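Local coordinates for SsfS6 (Streptomyces sp. SF2575, PDB 4FZR), which is a member of the GT-B fold clan, built from two Rossmann-like domains that face each other across a cleft, at residues P322-P327 against L359-R364; P261-E266 against R364-S369; V304-H307 against G311-L314; I152-P157 against D188-S193; R91-L96 against S335-H340. All blocks are in the same frame, centred on the assembly; numbering follows the deposited sequence.

Contact 1: residues P322-P327 against L359-R364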
# COMPACT_ATOMS: atom_id res chain seq x y z
N PRO A 322 0.91 -20.58 -17.44
CA PRO A 322 -0.25 -21.04 -18.22
C PRO A 322 -1.48 -21.28 -17.36
O PRO A 322 -1.35 -21.72 -16.21
CB PRO A 322 0.24 -22.35 -18.87
CG PRO A 322 1.43 -22.76 -18.07
CD PRO A 322 2.06 -21.50 -17.57
N GLN A 323 -2.66 -20.99 -17.90
CA GLN A 323 -3.88 -21.01 -17.11
C GLN A 323 -4.94 -21.93 -17.69
O GLN A 323 -5.09 -22.03 -18.91
CB GLN A 323 -4.48 -19.60 -17.03
CG GLN A 323 -3.49 -18.47 -17.28
CD GLN A 323 -4.15 -17.10 -17.25
OE1 GLN A 323 -5.25 -16.95 -16.72
NE2 GLN A 323 -3.49 -16.11 -17.83
N VAL A 324 -5.68 -22.60 -16.80
CA VAL A 324 -6.92 -23.24 -17.19
C VAL A 324 -8.05 -22.39 -16.62
O VAL A 324 -8.24 -22.33 -15.40
CB VAL A 324 -7.03 -24.68 -16.68
CG1 VAL A 324 -8.34 -25.30 -17.16
CG2 VAL A 324 -5.83 -25.52 -17.15
N SER A 325 -8.77 -21.72 -17.50
CA SER A 325 -9.85 -20.84 -17.10
C SER A 325 -11.21 -21.52 -17.28
O SER A 325 -11.53 -21.99 -18.37
CB SER A 325 -9.81 -19.55 -17.91
OG SER A 325 -10.91 -18.72 -17.62
N VAL A 326 -11.99 -21.59 -16.20
CA VAL A 326 -13.36 -22.07 -16.28
C VAL A 326 -14.31 -20.91 -15.97
O VAL A 326 -14.83 -20.78 -14.86
CB VAL A 326 -13.62 -23.28 -15.34
CG1 VAL A 326 -13.24 -22.97 -13.89
CG2 VAL A 326 -15.06 -23.75 -15.46
N PRO A 327 -14.54 -20.04 -16.97
CA PRO A 327 -15.25 -18.77 -16.79
C PRO A 327 -16.68 -18.93 -16.28
O PRO A 327 -17.33 -19.93 -16.58
CB PRO A 327 -15.25 -18.16 -18.20
CG PRO A 327 -14.18 -18.89 -18.94
CD PRO A 327 -14.18 -20.26 -18.38
N LEU A 359 -9.70 -31.53 -16.17
CA LEU A 359 -8.55 -32.42 -16.06
C LEU A 359 -7.83 -32.53 -17.39
O LEU A 359 -6.59 -32.54 -17.44
CB LEU A 359 -9.00 -33.82 -15.62
CG LEU A 359 -9.50 -34.01 -14.19
CD1 LEU A 359 -9.21 -35.43 -13.73
CD2 LEU A 359 -8.87 -33.00 -13.25
N ALA A 360 -8.60 -32.60 -18.46
CA ALA A 360 -8.05 -32.72 -19.80
C ALA A 360 -7.14 -31.53 -20.12
O ALA A 360 -6.02 -31.71 -20.60
CB ALA A 360 -9.17 -32.82 -20.83
N ALA A 361 -7.62 -30.33 -19.81
CA ALA A 361 -6.88 -29.10 -20.09
C ALA A 361 -5.55 -29.07 -19.35
O ALA A 361 -4.54 -28.63 -19.89
CB ALA A 361 -7.72 -27.89 -19.73
N CYS A 362 -5.56 -29.53 -18.10
CA CYS A 362 -4.34 -29.53 -17.29
C CYS A 362 -3.30 -30.50 -17.83
O CYS A 362 -2.12 -30.19 -17.88
CB CYS A 362 -4.67 -29.86 -15.83
SG CYS A 362 -5.76 -28.65 -15.04
N ALA A 363 -3.75 -31.69 -18.23
CA ALA A 363 -2.86 -32.70 -18.80
C ALA A 363 -2.31 -32.22 -20.14
O ALA A 363 -1.15 -32.45 -20.47
CB ALA A 363 -3.60 -34.01 -18.98
N ARG A 364 -3.17 -31.55 -20.90
CA ARG A 364 -2.79 -30.99 -22.19
C ARG A 364 -1.66 -29.97 -22.01
O ARG A 364 -0.68 -29.98 -22.75
CB ARG A 364 -4.01 -30.32 -22.83
CG ARG A 364 -3.93 -30.12 -24.33
CD ARG A 364 -5.28 -29.66 -24.86
NE ARG A 364 -5.22 -29.16 -26.23
CZ ARG A 364 -6.19 -28.46 -26.81
NH1 ARG A 364 -7.30 -28.16 -26.15
NH2 ARG A 364 -6.05 -28.04 -28.07
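Val-324 meets helix 358-367 with both of its methyl groups. CG1 lies against CB of Ala-361 at 3.7 Å, while CG2 comes within 3.8 Å of SG of Cys-362 and is also 4.0 Å from CB of Ala-361. The fork of the valine therefore straddles the alanine methyl, with the sulfur beside one prong only. Its first torsion sets this up: CG1 stands opposite the backbone N (chi1 -179°), which spreads both methyls toward the helix. On the other side SG of Cys-362 is turned back beside its own backbone N (chi1 -62°), an orientation that brings the sulfur to CG2. A small alanine suits the point of closest backbone approach, where the CA atoms of Val-324 and Ala-361 are 6.5 Å apart; the slightly longer cysteine reaches in from the flank. All of this is apolar packing between buried residues. It is the helix-on-sheet layer of a Rossmann-like domain, in which helices cover both faces of a parallel sheet. Along strand 323-325 the alternation is plain: Val-324 faces helix 358-367, and its neighbours Gln-323 and Ser-325 reach helix 333-341 on the other face. The strand is held in place by backbone hydrogen bonds from Val-324 to Val-304 and His-306, and from Gln-323 and Ser-325 to Val-346. Farther out, Val-358 and Ile-365 of the same helix also touch Val-324, so the valine is gripped along the helix by more than one turn, while Cys-362 packs on Leu-260 and Phe-265.

Contact 2: residues P261-E266 against R364-S369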
# COMPACT_ATOMS: atom_id res chain seq x y z
N PRO A 261 -4.26 -34.18 -8.55
CA PRO A 261 -2.93 -34.74 -8.26
C PRO A 261 -2.64 -36.03 -9.03
O PRO A 261 -1.48 -36.40 -9.18
CB PRO A 261 -3.00 -35.03 -6.76
CG PRO A 261 -4.01 -34.08 -6.23
CD PRO A 261 -5.04 -33.94 -7.33
N LYS A 262 -3.69 -36.69 -9.52
CA LYS A 262 -3.52 -37.96 -10.21
C LYS A 262 -2.95 -37.78 -11.62
O LYS A 262 -2.52 -38.74 -12.25
CB LYS A 262 -4.86 -38.70 -10.25
CG LYS A 262 -5.45 -38.94 -8.87
CD LYS A 262 -6.88 -39.42 -8.96
CE LYS A 262 -7.50 -39.60 -7.58
NZ LYS A 262 -8.86 -40.20 -7.64
N LEU A 263 -2.93 -36.53 -12.09
CA LEU A 263 -2.33 -36.21 -13.39
C LEU A 263 -0.83 -35.94 -13.24
O LEU A 263 -0.15 -35.64 -14.22
CB LEU A 263 -3.03 -35.00 -14.01
CG LEU A 263 -4.35 -35.28 -14.73
CD1 LEU A 263 -5.38 -35.87 -13.78
CD2 LEU A 263 -4.88 -34.00 -15.36
N GLY A 264 -0.33 -36.03 -12.02
CA GLY A 264 1.08 -35.82 -11.75
C GLY A 264 1.37 -34.44 -11.19
O GLY A 264 2.48 -33.93 -11.30
N PHE A 265 0.36 -33.84 -10.57
CA PHE A 265 0.51 -32.51 -9.99
C PHE A 265 0.59 -32.57 -8.47
O PHE A 265 0.01 -33.45 -7.84
CB PHE A 265 -0.67 -31.61 -10.38
CG PHE A 265 -0.67 -31.18 -11.82
CD1 PHE A 265 0.37 -30.41 -12.33
CD2 PHE A 265 -1.71 -31.52 -12.66
CE1 PHE A 265 0.36 -30.01 -13.66
CE2 PHE A 265 -1.72 -31.12 -13.98
CZ PHE A 265 -0.68 -30.37 -14.48
N GLU A 266 1.33 -31.63 -7.89
CA GLU A 266 1.19 -31.31 -6.47
C GLU A 266 0.33 -30.05 -6.38
O GLU A 266 0.68 -29.02 -6.95
CB GLU A 266 2.55 -31.08 -5.82
CG GLU A 266 2.45 -30.67 -4.36
CD GLU A 266 3.75 -30.13 -3.80
OE1 GLU A 266 4.60 -29.66 -4.60
OE2 GLU A 266 3.93 -30.17 -2.57
N ARG A 364 -3.17 -31.55 -20.90
CA ARG A 364 -2.79 -30.99 -22.19
C ARG A 364 -1.66 -29.97 -22.01
O ARG A 364 -0.68 -29.98 -22.75
CB ARG A 364 -4.01 -30.32 -22.83
CG ARG A 364 -3.93 -30.12 -24.33
CD ARG A 364 -5.28 -29.66 -24.86
NE ARG A 364 -5.22 -29.16 -26.23
CZ ARG A 364 -6.19 -28.46 -26.81
NH1 ARG A 364 -7.30 -28.16 -26.15
NH2 ARG A 364 -6.05 -28.04 -28.07
N ILE A 365 -1.82 -29.10 -21.02
CA ILE A 365 -0.81 -28.08 -20.72
C ILE A 365 0.42 -28.71 -20.10
O ILE A 365 1.55 -28.29 -20.35
CB ILE A 365 -1.38 -27.03 -19.75
CG1 ILE A 365 -2.36 -26.12 -20.48
CG2 ILE A 365 -0.26 -26.20 -19.13
CD1 ILE A 365 -3.39 -25.49 -19.60
N ARG A 366 0.19 -29.73 -19.28
CA ARG A 366 1.27 -30.44 -18.59
C ARG A 366 2.22 -31.12 -19.58
O ARG A 366 3.37 -31.39 -19.25
CB ARG A 366 0.67 -31.49 -17.64
CG ARG A 366 1.67 -32.23 -16.76
CD ARG A 366 1.11 -33.60 -16.38
NE ARG A 366 0.90 -34.43 -17.56
CZ ARG A 366 -0.01 -35.40 -17.67
NH1 ARG A 366 -0.82 -35.68 -16.66
NH2 ARG A 366 -0.11 -36.08 -18.80
N ASP A 367 1.73 -31.39 -20.78
CA ASP A 367 2.52 -32.11 -21.78
C ASP A 367 2.98 -31.21 -22.92
O ASP A 367 4.05 -31.40 -23.49
CB ASP A 367 1.73 -33.30 -22.33
CG ASP A 367 1.50 -34.38 -21.29
OD1 ASP A 367 2.34 -34.53 -20.38
OD2 ASP A 367 0.47 -35.09 -21.38
N ASP A 368 2.15 -30.22 -23.26
CA ASP A 368 2.46 -29.31 -24.36
C ASP A 368 3.17 -28.06 -23.85
O ASP A 368 2.57 -27.24 -23.13
CB ASP A 368 1.17 -28.95 -25.11
CG ASP A 368 1.44 -28.19 -26.40
OD1 ASP A 368 2.56 -27.66 -26.56
OD2 ASP A 368 0.53 -28.13 -27.25
N SER A 369 4.43 -27.91 -24.21
CA SER A 369 5.27 -26.82 -23.71
C SER A 369 4.98 -25.49 -24.41
O SER A 369 5.56 -24.46 -24.05
CB SER A 369 6.75 -27.18 -23.86
OG SER A 369 7.09 -27.36 -25.23
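Leu-263 and Arg-366 are the closest backbone pair, with CA atoms 8.6 Å apart, so side chains must bridge a short 3-10 turn and the last turn of helix 358-367. The turn is the connection from helix 253-259 to strand 266-269 in the C-terminal Rossmann-like domain, and Gly-264 follows it at a positive phi of 101°, a backbone shape that by itself favours glycine. Arg-366 uses both its aliphatic stem and its charged end. CB of Arg-366 approaches CZ of Phe-265 at 3.6 Å, obliquely to the ring, and CG of Arg-366 follows, 3.8 Å from the same CZ; the long stem lets a charged residue pack on a buried aromatic before reaching outward. A bend at chi3 (63°) then turns the guanidinium back to the turn, where NH1 of Arg-366 donates to the backbone O of Leu-263 at 2.5 Å, a length short enough at this resolution to be treated with caution. The bond lies in the carbonyl plane on a lone pair, but the oxygen is tilted out of the guanidinium plane and the N-H...O angle of 130° is far from straight. A side-on salt bridge of Arg-366 to Asp-367 should help fix the guanidinium's rotation: NE reaches OD1 at 3.2 Å, in the guanidinium plane but from above the carboxylate plane, and NH2 meets OD2 at 2.8 Å on its syn side, tilted from both planes.

Contact 3: residues V304-H307 against G311-L314; sequences VVHH and GTTL
A CH-pi contact between Thr-312 and His-306 carries most of this packing. CG2 of Thr-312 lies over one face of the imidazole of His-306, 3.7 Å from the ring centroid and offset toward its rim. The two side chains approach from opposite directions, and the histidine ring is brought under the methyl by a chi1 of 62°, which tucks CG between the backbone N and the carbonyl carbon. Threonine suits the site by offering a methyl to the ring on one branch and a hydroxyl on the other.

Two hydroxyls make the polar approaches. At the edge of the His-306 ring, in its plane, OG1 of Thr-313 comes to 3.5 Å from CE1 of His-306, although this hydroxyl is hydrogen-bonded to the backbone O of Gly-309. OG1 of Thr-312 lies 3.6 Å from CE1 of His-307. The imidazole of His-306 is itself held at the adjoining nitrogen, NE2, by a hydrogen bond with OE1 of Gln-323, which limits its rotation.

In the beta-alpha-beta unit of strand 303-306, helix 310-318 and strand 323-325, the contact joins the first strand to the helix that follows, and Gln-323 brings in the second strand; Leu-314 on the helix reaches Leu-154 of the other domain.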
# COMPACT_ATOMS: atom_id res chain seq x y z
N VAL A 304 -2.14 -22.84 -13.32
CA VAL A 304 -3.20 -22.31 -12.47
C VAL A 304 -4.56 -22.62 -13.09
O VAL A 304 -4.79 -22.36 -14.26
CB VAL A 304 -3.06 -20.79 -12.22
CG1 VAL A 304 -4.17 -20.31 -11.28
CG2 VAL A 304 -1.70 -20.45 -11.64
N VAL A 305 -5.44 -23.20 -12.28
CA VAL A 305 -6.82 -23.45 -12.69
C VAL A 305 -7.71 -22.49 -11.92
O VAL A 305 -7.58 -22.40 -10.70
CB VAL A 305 -7.22 -24.90 -12.37
CG1 VAL A 305 -8.66 -25.15 -12.80
CG2 VAL A 305 -6.26 -25.87 -13.05
N HIS A 306 -8.59 -21.76 -12.59
CA HIS A 306 -9.37 -20.74 -11.89
C HIS A 306 -10.67 -20.33 -12.58
O HIS A 306 -10.99 -20.79 -13.67
CB HIS A 306 -8.50 -19.50 -11.62
CG HIS A 306 -8.01 -18.82 -12.87
ND1 HIS A 306 -8.61 -17.69 -13.39
CD2 HIS A 306 -6.98 -19.12 -13.69
CE1 HIS A 306 -7.96 -17.32 -14.48
NE2 HIS A 306 -6.97 -18.17 -14.69
N HIS A 307 -11.38 -19.45 -11.90
CA HIS A 307 -12.76 -19.09 -12.24
C HIS A 307 -12.91 -18.14 -13.42
O HIS A 307 -14.02 -17.82 -13.82
CB HIS A 307 -13.44 -18.47 -11.01
CG HIS A 307 -12.78 -17.22 -10.52
ND1 HIS A 307 -11.58 -17.22 -9.84
CD2 HIS A 307 -13.15 -15.92 -10.63
CE1 HIS A 307 -11.24 -15.98 -9.54
NE2 HIS A 307 -12.18 -15.17 -10.01
N GLY A 311 -8.60 -10.26 -12.44
CA GLY A 311 -7.36 -10.04 -11.72
C GLY A 311 -6.47 -11.27 -11.75
O GLY A 311 -5.26 -11.17 -11.96
N THR A 312 -7.07 -12.43 -11.53
CA THR A 312 -6.34 -13.69 -11.55
C THR A 312 -5.74 -13.94 -12.93
O THR A 312 -4.59 -14.38 -13.05
CB THR A 312 -7.26 -14.87 -11.19
OG1 THR A 312 -7.96 -14.57 -9.97
CG2 THR A 312 -6.45 -16.14 -11.00
N THR A 313 -6.51 -13.66 -13.98
CA THR A 313 -6.05 -13.84 -15.35
C THR A 313 -4.81 -12.99 -15.61
O THR A 313 -3.78 -13.49 -16.04
CB THR A 313 -7.13 -13.44 -16.36
OG1 THR A 313 -8.24 -14.34 -16.26
CG2 THR A 313 -6.58 -13.47 -17.78
N LEU A 314 -4.93 -11.69 -15.34
CA LEU A 314 -3.84 -10.76 -15.59
C LEU A 314 -2.63 -11.07 -14.70
O LEU A 314 -1.49 -10.86 -15.11
CB LEU A 314 -4.31 -9.32 -15.39
CG LEU A 314 -5.20 -8.82 -16.53
CD1 LEU A 314 -6.09 -7.69 -16.06
CD2 LEU A 314 -4.35 -8.37 -17.70

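Contact 4: residues I152-P157 against D188-S193; sequences IRLASP and DVCPPS
The main-chain O of Leu-154 is pressed against CB of Cys-190 at 3.4 Å, in a contact between two loops whose CA atoms at these residues come within 4.9 Å although neither is helix or strand there. The backbone O of Arg-153 makes a like contact with CG2 of Val-189 at 3.7 Å; this is the methyl that lies between the backbone N and the carbonyl carbon, as a chi1 of -69° sets CG1 beside the N. In an apolar contact, CD2 of Leu-154 rests 3.8 Å from CD of Pro-191, the two side chains crossing at about a right angle. Small or compact side chains such as valine, cysteine and proline suit so close a backbone approach. Loop 188-193 is shaped from within by an Asx turn, in which the backbone N of Cys-190 donates to OD1 of Asp-188 at 3.0 Å; the nitrogen lies well above the carboxylate plane, and the same oxygen also has Lys-204 as a salt-bridge partner. A water donates to OD2 of Asp-188 at 3.3 Å and is weakly bonded to OG of Ser-156. The loops follow neighbouring strands of the N-terminal parallel sheet at their C-terminal ends, on the side facing the second domain of the GT-B fold. Arg-153, whose CB points away from loop 188-193, has salt bridges to Glu-130 and to Glu-331 of the C-terminal domain, while Leu-154 also packs on helices 310-318 and 333-341. The chemistry is consistent with loops fitted mainly by van der Waals packing, the charged groups pairing outside the direct contacts.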
# COMPACT_ATOMS: atom_id res chain seq x y z
N ILE A 152 -9.45 -2.66 -16.07
CA ILE A 152 -8.97 -3.69 -15.15
C ILE A 152 -9.23 -5.06 -15.76
O ILE A 152 -9.26 -6.07 -15.05
CB ILE A 152 -9.66 -3.56 -13.77
CG1 ILE A 152 -11.18 -3.65 -13.93
CG2 ILE A 152 -9.28 -2.24 -13.10
CD1 ILE A 152 -11.91 -3.88 -12.63
N ARG A 153 -9.40 -5.09 -17.08
CA ARG A 153 -9.77 -6.30 -17.80
C ARG A 153 -8.93 -6.45 -19.06
O ARG A 153 -8.46 -5.46 -19.62
CB ARG A 153 -11.25 -6.23 -18.20
CG ARG A 153 -12.19 -6.06 -17.02
CD ARG A 153 -13.62 -5.76 -17.45
NE ARG A 153 -14.49 -5.58 -16.29
CZ ARG A 153 -14.57 -4.46 -15.58
NH1 ARG A 153 -13.84 -3.40 -15.91
NH2 ARG A 153 -15.38 -4.39 -14.53
N LEU A 154 -8.72 -7.69 -19.49
CA LEU A 154 -8.06 -7.94 -20.76
C LEU A 154 -8.90 -7.36 -21.88
O LEU A 154 -8.39 -6.74 -22.81
CB LEU A 154 -7.88 -9.44 -21.00
CG LEU A 154 -6.64 -10.12 -20.42
CD1 LEU A 154 -6.63 -11.59 -20.82
CD2 LEU A 154 -5.37 -9.44 -20.90
N ALA A 155 -10.21 -7.57 -21.78
CA ALA A 155 -11.14 -7.07 -22.78
C ALA A 155 -12.39 -6.51 -22.10
O ALA A 155 -13.03 -7.18 -21.30
CB ALA A 155 -11.52 -8.17 -23.75
N SER A 156 -12.71 -5.26 -22.43
CA SER A 156 -13.86 -4.59 -21.85
C SER A 156 -14.85 -4.18 -22.94
O SER A 156 -14.69 -3.13 -23.57
CB SER A 156 -13.42 -3.36 -21.05
OG SER A 156 -12.52 -3.73 -20.02
N PRO A 157 -15.87 -5.02 -23.18
CA PRO A 157 -16.90 -4.73 -24.18
C PRO A 157 -17.41 -3.30 -24.10
O PRO A 157 -17.77 -2.83 -23.02
CB PRO A 157 -18.02 -5.70 -23.81
CG PRO A 157 -17.33 -6.86 -23.20
CD PRO A 157 -16.10 -6.31 -22.51
N ASP A 188 -5.10 1.17 -20.69
CA ASP A 188 -5.36 -0.19 -21.14
C ASP A 188 -4.21 -1.10 -20.73
O ASP A 188 -3.04 -0.70 -20.78
CB ASP A 188 -5.53 -0.20 -22.66
CG ASP A 188 -6.08 -1.50 -23.18
OD1 ASP A 188 -5.28 -2.43 -23.44
OD2 ASP A 188 -7.31 -1.60 -23.33
N VAL A 189 -4.53 -2.33 -20.35
CA VAL A 189 -3.53 -3.25 -19.81
C VAL A 189 -3.36 -4.52 -20.65
O VAL A 189 -2.54 -5.38 -20.33
CB VAL A 189 -3.88 -3.65 -18.35
CG1 VAL A 189 -3.70 -2.45 -17.42
CG2 VAL A 189 -5.30 -4.20 -18.25
N CYS A 190 -4.11 -4.63 -21.74
CA CYS A 190 -4.01 -5.80 -22.61
C CYS A 190 -2.69 -5.77 -23.38
O CYS A 190 -2.32 -4.73 -23.93
CB CYS A 190 -5.19 -5.84 -23.58
SG CYS A 190 -5.23 -7.31 -24.63
N PRO A 191 -1.97 -6.90 -23.42
CA PRO A 191 -0.76 -6.97 -24.26
C PRO A 191 -1.11 -6.74 -25.73
O PRO A 191 -2.06 -7.37 -26.22
CB PRO A 191 -0.25 -8.40 -24.03
CG PRO A 191 -0.90 -8.86 -22.75
CD PRO A 191 -2.22 -8.16 -22.69
N PRO A 192 -0.38 -5.85 -26.42
CA PRO A 192 -0.64 -5.48 -27.82
C PRO A 192 -0.86 -6.66 -28.76
O PRO A 192 -1.83 -6.67 -29.51
CB PRO A 192 0.64 -4.73 -28.21
CG PRO A 192 1.08 -4.09 -26.95
CD PRO A 192 0.71 -5.05 -25.84
N SER A 193 0.01 -7.66 -28.70
CA SER A 193 -0.06 -8.80 -29.61
C SER A 193 -1.29 -9.67 -29.35
O SER A 193 -1.41 -10.76 -29.91
CB SER A 193 1.19 -9.65 -29.47
OG SER A 193 1.11 -10.51 -28.34
O HOH W 1 -9.90 -2.86 -21.78

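Contact 5: residues R91-L96 against S335-H340; sequences REEKPL and SARLLH
NH2 of Arg-337 is the polar atom on which the contact turns, meeting OE1 of Glu-93 at 2.5 Å in a salt bridge. The hydrogen bond within it is weak, since the N-H...O angle is 125°, and its length is short enough at this resolution that the exact value is doubtful. OE2 of the same carboxylate stays 3.4 Å from NH2, so the pair is one-sided: a single nitrogen leans on one oxygen in preference to the other. OE1 comes at the edge of the guanidinium near its plane, but the carboxylate and guanidinium planes stand 74° apart, which rules out the flat two-pronged grip of an ideal arginine-glutamate pair. Both residues arrive from opposite directions at full stretch. Glu-93 has CG opposite its backbone N (chi1 164°) and is extended beyond it; Arg-337 is extended from CG to NE. That length is needed, as their CA atoms lie 13.7 Å apart, and two long, flexible charged residues suit such a span at the surface. Close by, Glu-93 also touches Trp-333 and Asp-334 at the start of helix 333-341, while Leu-96 packs on Trp-333; the side chain of Arg-337 touches Glu-347 of strand 345-347. The salt bridge joins helix 93-122 of the N-terminal domain to helix 333-341 of the C-terminal one, a surface contact between the two Rossmann-like domains of the GT-B fold.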
# COMPACT_ATOMS: atom_id res chain seq x y z
N ARG A 91 -30.13 -14.87 -22.27
CA ARG A 91 -29.26 -16.00 -22.55
C ARG A 91 -28.33 -15.69 -23.72
O ARG A 91 -27.18 -16.14 -23.74
CB ARG A 91 -30.06 -17.28 -22.81
CG ARG A 91 -29.21 -18.55 -22.83
CD ARG A 91 -28.48 -18.75 -21.51
NE ARG A 91 -27.46 -19.79 -21.59
CZ ARG A 91 -26.63 -20.11 -20.60
NH1 ARG A 91 -26.70 -19.48 -19.43
NH2 ARG A 91 -25.73 -21.07 -20.77
N GLU A 92 -28.82 -14.92 -24.68
CA GLU A 92 -27.98 -14.45 -25.77
C GLU A 92 -26.95 -13.47 -25.22
O GLU A 92 -27.24 -12.69 -24.32
CB GLU A 92 -28.82 -13.78 -26.86
CG GLU A 92 -29.76 -14.73 -27.59
CD GLU A 92 -30.35 -14.13 -28.85
OE1 GLU A 92 -31.58 -13.90 -28.88
OE2 GLU A 92 -29.59 -13.89 -29.81
N GLU A 93 -25.74 -13.51 -25.78
CA GLU A 93 -24.62 -12.76 -25.23
C GLU A 93 -24.79 -11.24 -25.31
O GLU A 93 -24.47 -10.52 -24.36
CB GLU A 93 -23.33 -13.16 -25.94
CG GLU A 93 -22.18 -12.19 -25.73
CD GLU A 93 -20.83 -12.84 -25.90
OE1 GLU A 93 -20.74 -14.08 -25.78
OE2 GLU A 93 -19.84 -12.11 -26.16
N LYS A 94 -25.30 -10.75 -26.44
CA LYS A 94 -25.35 -9.30 -26.67
C LYS A 94 -26.31 -8.58 -25.73
O LYS A 94 -25.91 -7.64 -25.03
CB LYS A 94 -25.70 -8.99 -28.12
CG LYS A 94 -25.42 -7.55 -28.51
CD LYS A 94 -26.69 -6.81 -28.90
CE LYS A 94 -26.39 -5.40 -29.40
NZ LYS A 94 -25.47 -5.40 -30.58
N PRO A 95 -27.58 -9.00 -25.69
CA PRO A 95 -28.50 -8.33 -24.77
C PRO A 95 -28.12 -8.58 -23.31
O PRO A 95 -28.56 -7.85 -22.42
CB PRO A 95 -29.85 -8.96 -25.09
CG PRO A 95 -29.51 -10.32 -25.60
CD PRO A 95 -28.21 -10.16 -26.35
N LEU A 96 -27.31 -9.61 -23.07
CA LEU A 96 -26.80 -9.90 -21.74
C LEU A 96 -25.75 -8.87 -21.35
O LEU A 96 -25.65 -8.46 -20.20
CB LEU A 96 -26.18 -11.30 -21.70
CG LEU A 96 -25.59 -11.77 -20.37
CD1 LEU A 96 -26.63 -11.65 -19.27
CD2 LEU A 96 -25.11 -13.20 -20.48
N SER A 335 -12.19 -12.05 -22.21
CA SER A 335 -10.80 -12.19 -21.79
C SER A 335 -10.31 -13.64 -21.88
O SER A 335 -9.14 -13.89 -22.15
CB SER A 335 -10.60 -11.64 -20.37
OG SER A 335 -11.47 -12.26 -19.44
N ALA A 336 -11.22 -14.58 -21.67
CA ALA A 336 -10.87 -16.00 -21.74
C ALA A 336 -10.70 -16.44 -23.19
O ALA A 336 -9.88 -17.30 -23.49
CB ALA A 336 -11.93 -16.84 -21.04
N ARG A 337 -11.47 -15.83 -24.09
CA ARG A 337 -11.34 -16.10 -25.51
C ARG A 337 -9.98 -15.61 -26.00
O ARG A 337 -9.22 -16.36 -26.60
CB ARG A 337 -12.46 -15.42 -26.30
CG ARG A 337 -13.84 -16.00 -26.03
CD ARG A 337 -14.92 -15.28 -26.82
NE ARG A 337 -16.21 -15.32 -26.13
CZ ARG A 337 -17.39 -15.14 -26.72
NH1 ARG A 337 -17.46 -14.93 -28.03
NH2 ARG A 337 -18.50 -15.20 -26.00
N LEU A 338 -9.69 -14.34 -25.72
CA LEU A 338 -8.40 -13.75 -26.05
C LEU A 338 -7.27 -14.65 -25.55
O LEU A 338 -6.29 -14.88 -26.26
CB LEU A 338 -8.27 -12.37 -25.40
CG LEU A 338 -8.61 -11.15 -26.26
CD1 LEU A 338 -9.95 -11.32 -26.97
CD2 LEU A 338 -8.60 -9.90 -25.39
N LEU A 339 -7.43 -15.14 -24.33
CA LEU A 339 -6.41 -15.98 -23.69
C LEU A 339 -6.22 -17.29 -24.44
O LEU A 339 -5.09 -17.73 -24.67
CB LEU A 339 -6.80 -16.25 -22.24
CG LEU A 339 -5.78 -17.02 -21.39
CD1 LEU A 339 -4.42 -16.34 -21.42
CD2 LEU A 339 -6.29 -17.15 -19.96
N HIS A 340 -7.33 -17.92 -24.81
CA HIS A 340 -7.30 -19.21 -25.50
C HIS A 340 -6.62 -19.10 -26.86
O HIS A 340 -5.82 -19.96 -27.24
CB HIS A 340 -8.72 -19.74 -25.68
CG HIS A 340 -8.77 -21.14 -26.20
ND1 HIS A 340 -8.37 -22.22 -25.45
CD2 HIS A 340 -9.15 -21.64 -27.40
CE1 HIS A 340 -8.51 -23.33 -26.15
NE2 HIS A 340 -8.98 -23.00 -27.34

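Contacts 1, 2 and 3 lie within the C-terminal domain. Contacts 1 and 2 share Arg-364 on helix 358-367, their centres 10 Å apart, and contact 3 is joined to contact 1 through the sheet, as strands 303-306 and 323-325 are neighbours, with Val-324 N lying 2.7 Å from Val-304 O. Contact 4 belongs to the N-terminal domain yet touches contact 3 across the domain boundary, where CD2 of Leu-314 meets CD2 of Leu-154 at 3.5 Å. Contact 5 spans the two domains; its centre is 14 Å from that of contact 4, and CB of Ser-335 touches CB of Leu-154 at 3.6 Å. Contact 2 is about 28 Å from contact 4 between centres.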